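PDB 6N36: beta-lactamase from Chitinophaga pinensis, which probably hydrolyses the amide bond of beta-lactam rings, using two zinc ions bound in its active site. Local coordinates for residues A[76-81]-A[102-107]; A[111-116]-A[131-136]. All blocks are in the same frame, centred on the assembly; numbering follows the deposited sequence. Where two conformers were deposited one is given.

Contact 1: A[76-81]-A[102-107]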
loop_
_atom_site.group_PDB
_atom_site.type_symbol
_atom_site.label_atom_id
_atom_site.label_comp_id
_atom_site.label_asym_id
_atom_site.label_seq_id
_atom_site.Cartn_x
_atom_site.Cartn_y
_atom_site.Cartn_z
ATOM N N ILE A 76 -1.390 -12.938 -11.855
ATOM C CA ILE A 76 -1.778 -12.347 -10.538
ATOM C C ILE A 76 -3.017 -13.078 -10.037
ATOM O O ILE A 76 -4.014 -13.178 -10.804
ATOM C CB ILE A 76 -2.024 -10.863 -10.653
ATOM C CG1 ILE A 76 -0.750 -10.141 -11.050
ATOM C CG2 ILE A 76 -2.661 -10.324 -9.356
ATOM C CD1 ILE A 76 -1.031 -8.702 -11.437
ATOM N N ARG A 77 -2.934 -13.641 -8.845
ATOM C CA ARG A 77 -4.042 -14.398 -8.239
ATOM C C ARG A 77 -4.696 -13.658 -7.068
ATOM O O ARG A 77 -5.848 -13.982 -6.769
ATOM C CB ARG A 77 -3.563 -15.765 -7.749
ATOM C CG ARG A 77 -3.157 -16.726 -8.866
ATOM C CD ARG A 77 -4.322 -17.303 -9.661
ATOM N NE ARG A 77 -3.777 -18.081 -10.786
ATOM C CZ ARG A 77 -3.585 -17.581 -12.014
ATOM N NH1 ARG A 77 -3.958 -16.334 -12.303
ATOM N NH2 ARG A 77 -3.000 -18.334 -12.944
ATOM N N ILE A 78 -3.942 -12.808 -6.379
ATOM C CA ILE A 78 -4.430 -12.085 -5.179
ATOM C C ILE A 78 -4.138 -10.603 -5.361
ATOM O O ILE A 78 -3.008 -10.251 -5.673
ATOM C CB ILE A 78 -3.785 -12.649 -3.918
ATOM C CG1 ILE A 78 -4.091 -14.148 -3.793
ATOM C CG2 ILE A 78 -4.250 -11.839 -2.711
ATOM C CD1 ILE A 78 -3.470 -14.792 -2.600
ATOM N N LEU A 79 -5.124 -9.797 -5.021
ATOM C CA LEU A 79 -5.002 -8.324 -4.980
ATOM C C LEU A 79 -5.144 -7.848 -3.541
ATOM O O LEU A 79 -6.089 -8.242 -2.860
ATOM C CB LEU A 79 -6.106 -7.683 -5.826
ATOM C CG LEU A 79 -6.213 -8.151 -7.268
ATOM C CD1 LEU A 79 -7.364 -7.488 -7.978
ATOM C CD2 LEU A 79 -4.958 -7.905 -7.990
ATOM N N LEU A 80 -4.207 -7.017 -3.118
ATOM C CA LEU A 80 -4.187 -6.360 -1.806
ATOM C C LEU A 80 -3.981 -4.864 -2.002
ATOM O O LEU A 80 -3.502 -4.415 -3.064
ATOM C CB LEU A 80 -3.031 -6.902 -0.973
ATOM C CG LEU A 80 -3.004 -8.393 -0.718
ATOM C CD1 LEU A 80 -1.737 -8.768 0.028
ATOM C CD2 LEU A 80 -4.229 -8.806 0.049
ATOM N N THR A 81 -4.364 -4.089 -0.990
ATOM C CA THR A 81 -4.073 -2.651 -0.948
ATOM C C THR A 81 -3.665 -2.255 0.468
ATOM O O THR A 81 -4.163 -2.851 1.438
ATOM C CB THR A 81 -5.258 -1.805 -1.432
ATOM O OG1 THR A 81 -4.841 -0.449 -1.502
ATOM C CG2 THR A 81 -6.473 -1.936 -0.531
ATOM N N LYS A 102 -8.424 -12.613 -6.892
ATOM C CA LYS A 102 -9.269 -12.421 -5.697
ATOM C C LYS A 102 -8.873 -11.116 -5.019
ATOM O O LYS A 102 -7.700 -10.934 -4.729
ATOM C CB LYS A 102 -9.095 -13.575 -4.708
ATOM C CG LYS A 102 -9.553 -14.936 -5.223
ATOM C CD LYS A 102 -9.465 -15.930 -4.086
ATOM C CE LYS A 102 -9.439 -17.388 -4.477
ATOM N NZ LYS A 102 -8.778 -18.189 -3.412
ATOM N N MET A 103 -9.832 -10.234 -4.794
ATOM C CA MET A 103 -9.617 -9.007 -3.977
ATOM C C MET A 103 -9.727 -9.355 -2.501
ATOM O O MET A 103 -10.808 -9.754 -2.059
ATOM C CB MET A 103 -10.648 -7.928 -4.266
ATOM C CG MET A 103 -10.341 -6.662 -3.494
ATOM S SD MET A 103 -8.996 -5.719 -4.261
ATOM C CE MET A 103 -8.031 -5.303 -2.803
ATOM N N MET A 104 -8.664 -9.166 -1.734
ATOM C CA MET A 104 -8.681 -9.410 -0.273
ATOM C C MET A 104 -8.437 -8.047 0.408
ATOM O O MET A 104 -7.475 -7.328 0.042
ATOM C CB MET A 104 -7.664 -10.460 0.134
ATOM C CG MET A 104 -7.802 -11.717 -0.683
ATOM S SD MET A 104 -6.823 -13.038 0.046
ATOM C CE MET A 104 -7.224 -14.408 -1.030
ATOM N N VAL A 105 -9.376 -7.632 1.261
ATOM C CA VAL A 105 -9.413 -6.249 1.814
ATOM C C VAL A 105 -9.763 -6.305 3.295
ATOM O O VAL A 105 -10.620 -7.126 3.706
ATOM C CB VAL A 105 -10.339 -5.310 1.038
ATOM C CG1 VAL A 105 -11.789 -5.725 1.130
ATOM C CG2 VAL A 105 -10.148 -3.858 1.467
ATOM N N ASN A 106 -9.053 -5.518 4.068
ATOM C CA ASN A 106 -9.396 -5.177 5.458
ATOM C C ASN A 106 -10.900 -4.935 5.555
ATOM O O ASN A 106 -11.439 -4.153 4.829
ATOM C CB ASN A 106 -8.589 -3.959 5.905
ATOM C CG ASN A 106 -8.626 -3.663 7.386
ATOM O OD1 ASN A 106 -9.593 -4.009 8.066
ATOM N ND2 ASN A 106 -7.655 -2.912 7.843
ATOM N N GLU A 107 -11.566 -5.652 6.442
ATOM C CA GLU A 107 -13.020 -5.502 6.681
ATOM C C GLU A 107 -13.365 -4.021 6.848
ATOM O O GLU A 107 -14.425 -3.637 6.398
ATOM C CB GLU A 107 -13.460 -6.284 7.926
ATOM C CG GLU A 107 -12.519 -6.124 9.109
ATOM C CD GLU A 107 -13.073 -6.383 10.497
ATOM O OE1 GLU A 107 -12.457 -5.880 11.477
ATOM O OE2 GLU A 107 -14.079 -7.112 10.607
HETATM O O HOH W 1 -5.692 -5.562 1.082
HETATM O O HOH W 2 -6.899 -3.873 2.996
#
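R77 O and K102 N open a parallel ladder at 2.9 Å. Next, L79 N gives its proton to K102 O (2.8 Å), an oxygen that I78 CA also approaches in a CA-H...O contact. L79 O then takes M104 N at 3.0 Å.

Beyond this the two strands diverge, and water replaces the direct bonds. Water 1 accepts from T81 N and donates to M104 O (2.7 Å), bridging the two atoms that would otherwise continue the ladder. Water 2 accepts from N106 N (2.9 Å) and reaches T81 O only weakly; T81 O is also bonded by N165 ND2. T81 OG1 is paired with N52 OD1, and at the other end of the strand R77 NH1 is held by K74 O.

Strands 76-80 and 102-106 are the parallel ends of a beta-alpha-beta crossover through helix 92-99, within the alpha-beta/beta-alpha sandwich expected of this superfamily. The other edge of 76-80 hydrogen-bonds to strand 48-51. On the far side of 102-106, M103 N is met by D136 OD2.

L79 and M103 project to the helix 92-99 face. M103 CG is anti to its backbone N (chi1 -176°), and a bend at chi2 follows; SD lies 3.8 Å from L79 CB, while CE closes on L79 O. I78 and M104 occupy the opposite face, where both touch I145 of strand 144-147. The M104 chain is extended beyond CG, and its SD meets I78 CG2 at 4.0 Å. L80 CD2 reaches back to M104, lying 3.8 Å from its CB and also near its carbonyl oxygen.

Contact 2: A[111-116]-A[131-136]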
loop_
_atom_site.group_PDB
_atom_site.type_symbol
_atom_site.label_atom_id
_atom_site.label_comp_id
_atom_site.label_asym_id
_atom_site.label_seq_id
_atom_site.Cartn_x
_atom_site.Cartn_y
_atom_site.Cartn_z
ATOM N N ALA A 111 -16.349 -1.495 2.681
ATOM C CA ALA A 111 -17.462 -0.662 2.185
ATOM C C ALA A 111 -16.926 0.489 1.335
ATOM O O ALA A 111 -17.457 0.735 0.247
ATOM C CB ALA A 111 -18.308 -0.160 3.314
ATOM N N LEU A 112 -15.814 1.073 1.761
ATOM C CA LEU A 112 -15.196 2.191 1.000
ATOM C C LEU A 112 -14.750 1.698 -0.375
ATOM O O LEU A 112 -14.954 2.358 -1.372
ATOM C CB LEU A 112 -14.036 2.714 1.835
ATOM C CG LEU A 112 -13.297 3.933 1.278
ATOM C CD1 LEU A 112 -14.232 5.122 1.165
ATOM C CD2 LEU A 112 -12.120 4.292 2.185
ATOM N N LEU A 113 -14.081 0.570 -0.438
ATOM C CA LEU A 113 -13.638 0.006 -1.734
ATOM C C LEU A 113 -14.852 -0.328 -2.616
ATOM O O LEU A 113 -14.802 -0.120 -3.793
ATOM C CB LEU A 113 -12.795 -1.238 -1.422
ATOM C CG LEU A 113 -12.075 -1.817 -2.637
ATOM C CD1 LEU A 113 -11.054 -0.824 -3.205
ATOM C CD2 LEU A 113 -11.444 -3.120 -2.246
ATOM N N ALA A 114 -15.916 -0.838 -2.016
ATOM C CA ALA A 114 -17.128 -1.288 -2.745
ATOM C C ALA A 114 -17.990 -0.085 -3.191
ATOM O O ALA A 114 -18.797 -0.240 -4.139
ATOM C CB ALA A 114 -17.868 -2.280 -1.881
ATOM N N ASP A 115 -17.752 1.110 -2.686
ATOM C CA ASP A 115 -18.541 2.291 -3.094
ATOM C C ASP A 115 -17.694 3.311 -3.827
ATOM O O ASP A 115 -18.228 4.365 -4.145
ATOM C CB ASP A 115 -19.308 2.816 -1.893
ATOM C CG ASP A 115 -18.540 3.531 -0.821
ATOM O OD1 ASP A 115 -17.495 4.097 -1.114
ATOM O OD2 ASP A 115 -19.130 3.643 0.302
ATOM N N GLY A 116 -16.449 2.966 -4.171
ATOM C CA GLY A 116 -15.639 3.828 -5.044
ATOM C C GLY A 116 -15.211 5.109 -4.348
ATOM O O GLY A 116 -14.845 6.096 -5.024
ATOM N N LEU A 131 -13.330 3.247 -9.551
ATOM C CA LEU A 131 -14.296 2.183 -9.871
ATOM C C LEU A 131 -14.340 1.238 -8.691
ATOM O O LEU A 131 -13.316 0.758 -8.208
ATOM C CB LEU A 131 -13.928 1.440 -11.156
ATOM C CG LEU A 131 -14.091 2.217 -12.452
ATOM C CD1 LEU A 131 -13.726 1.346 -13.620
ATOM C CD2 LEU A 131 -15.511 2.745 -12.620
ATOM N N PRO A 132 -15.528 0.880 -8.216
ATOM C CA PRO A 132 -15.651 0.039 -7.045
ATOM C C PRO A 132 -15.220 -1.404 -7.273
ATOM O O PRO A 132 -15.207 -1.923 -8.417
ATOM C CB PRO A 132 -17.124 0.053 -6.658
ATOM C CG PRO A 132 -17.797 0.842 -7.700
ATOM C CD PRO A 132 -16.826 1.358 -8.722
ATOM N N VAL A 133 -14.792 -2.001 -6.184
ATOM C CA VAL A 133 -14.330 -3.400 -6.145
ATOM C C VAL A 133 -15.003 -4.120 -4.983
ATOM O O VAL A 133 -14.917 -3.648 -3.851
ATOM C CB VAL A 133 -12.799 -3.513 -6.046
ATOM C CG1 VAL A 133 -12.416 -4.970 -6.173
ATOM C CG2 VAL A 133 -12.049 -2.595 -7.019
ATOM N N LYS A 134 -15.648 -5.254 -5.248
ATOM C CA LYS A 134 -16.195 -6.129 -4.190
ATOM C C LYS A 134 -15.120 -7.074 -3.653
ATOM O O LYS A 134 -14.324 -7.596 -4.450
ATOM C CB LYS A 134 -17.340 -6.955 -4.796
ATOM C CG LYS A 134 -18.521 -6.105 -5.226
ATOM C CD LYS A 134 -19.762 -6.933 -5.583
ATOM C CE LYS A 134 -20.903 -6.082 -6.098
ATOM N NZ LYS A 134 -20.431 -5.142 -7.148
ATOM N N ALA A 135 -15.138 -7.337 -2.358
ATOM C CA ALA A 135 -14.169 -8.193 -1.651
ATOM C C ALA A 135 -14.476 -9.661 -1.895
ATOM O O ALA A 135 -15.665 -10.064 -1.730
ATOM C CB ALA A 135 -14.178 -7.904 -0.177
ATOM N N ASP A 136 -13.439 -10.452 -2.182
ATOM C CA ASP A 136 -13.540 -11.934 -2.200
ATOM C C ASP A 136 -13.222 -12.499 -0.814
ATOM O O ASP A 136 -13.721 -13.586 -0.484
ATOM C CB ASP A 136 -12.660 -12.479 -3.313
ATOM C CG ASP A 136 -13.153 -11.993 -4.667
ATOM O OD1 ASP A 136 -14.249 -12.458 -5.091
ATOM O OD2 ASP A 136 -12.490 -11.147 -5.288
HETATM O O HOH W 3 -19.939 -2.332 -5.309
#
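L113 O, in the last turn of helix 110-114, is approached by two consecutive residues of 131-136. V133 N donates to it at 3.0 Å, with an N-H...O angle of 170° but the donor 43° out of the carbonyl plane. P132 CA adds a CA-H...O contact to the same oxygen at 3.4 Å. A reciprocal contact of that kind runs from A114 CA to V133 O, each segment thus supplying one CA-H donor and one carbonyl acceptor.

A114 O has different company. Water 3 donates to it at 2.7 Å and accepts only weakly from K134 NZ, while P132 CB presses against the oxygen at 3.0 Å, a tight approach. The same P132 CB lies near G116 N, where the chain turns away with positive phi (70°) and the G116 backbone pairs with M129 and F130.

The apolar part is small. L113 CG, anti to its backbone N, sits 3.9 Å from V133 CB and 3.6 Å from V133 O; its CD2 branch comes near the same two atoms, and the two side chains pass each other at a slant.

This is the C-terminal end of a short helix joined to an irregular segment that leads into strand 137-139. V133 packs on M92, A93 and K96 of helix 92-99, and both L113 and V133 rest on M103 of strand 102-106.

Overall arrangement
Contact 1 is largely buried, its centre about 11 Å from the centre of the chain; contact 2, whose centre is about 16 Å from the same point, is only partly buried. Strand 102-106 and helix 110-114 follow each other in the chain, and the two contacts touch directly: M103 O and D136 N are 2.7 Å apart, a probable hydrogen bond, and V105 CG1 packs on A135 CB at 3.5 Å. Their chemistry differs with place. Contact 1 is a sheet pairing with three direct backbone bonds, continued by water near the zinc-bearing end, whereas contact 2 joins a helix end to a loop through one direct bond, CA-H...O contacts and a small apolar patch.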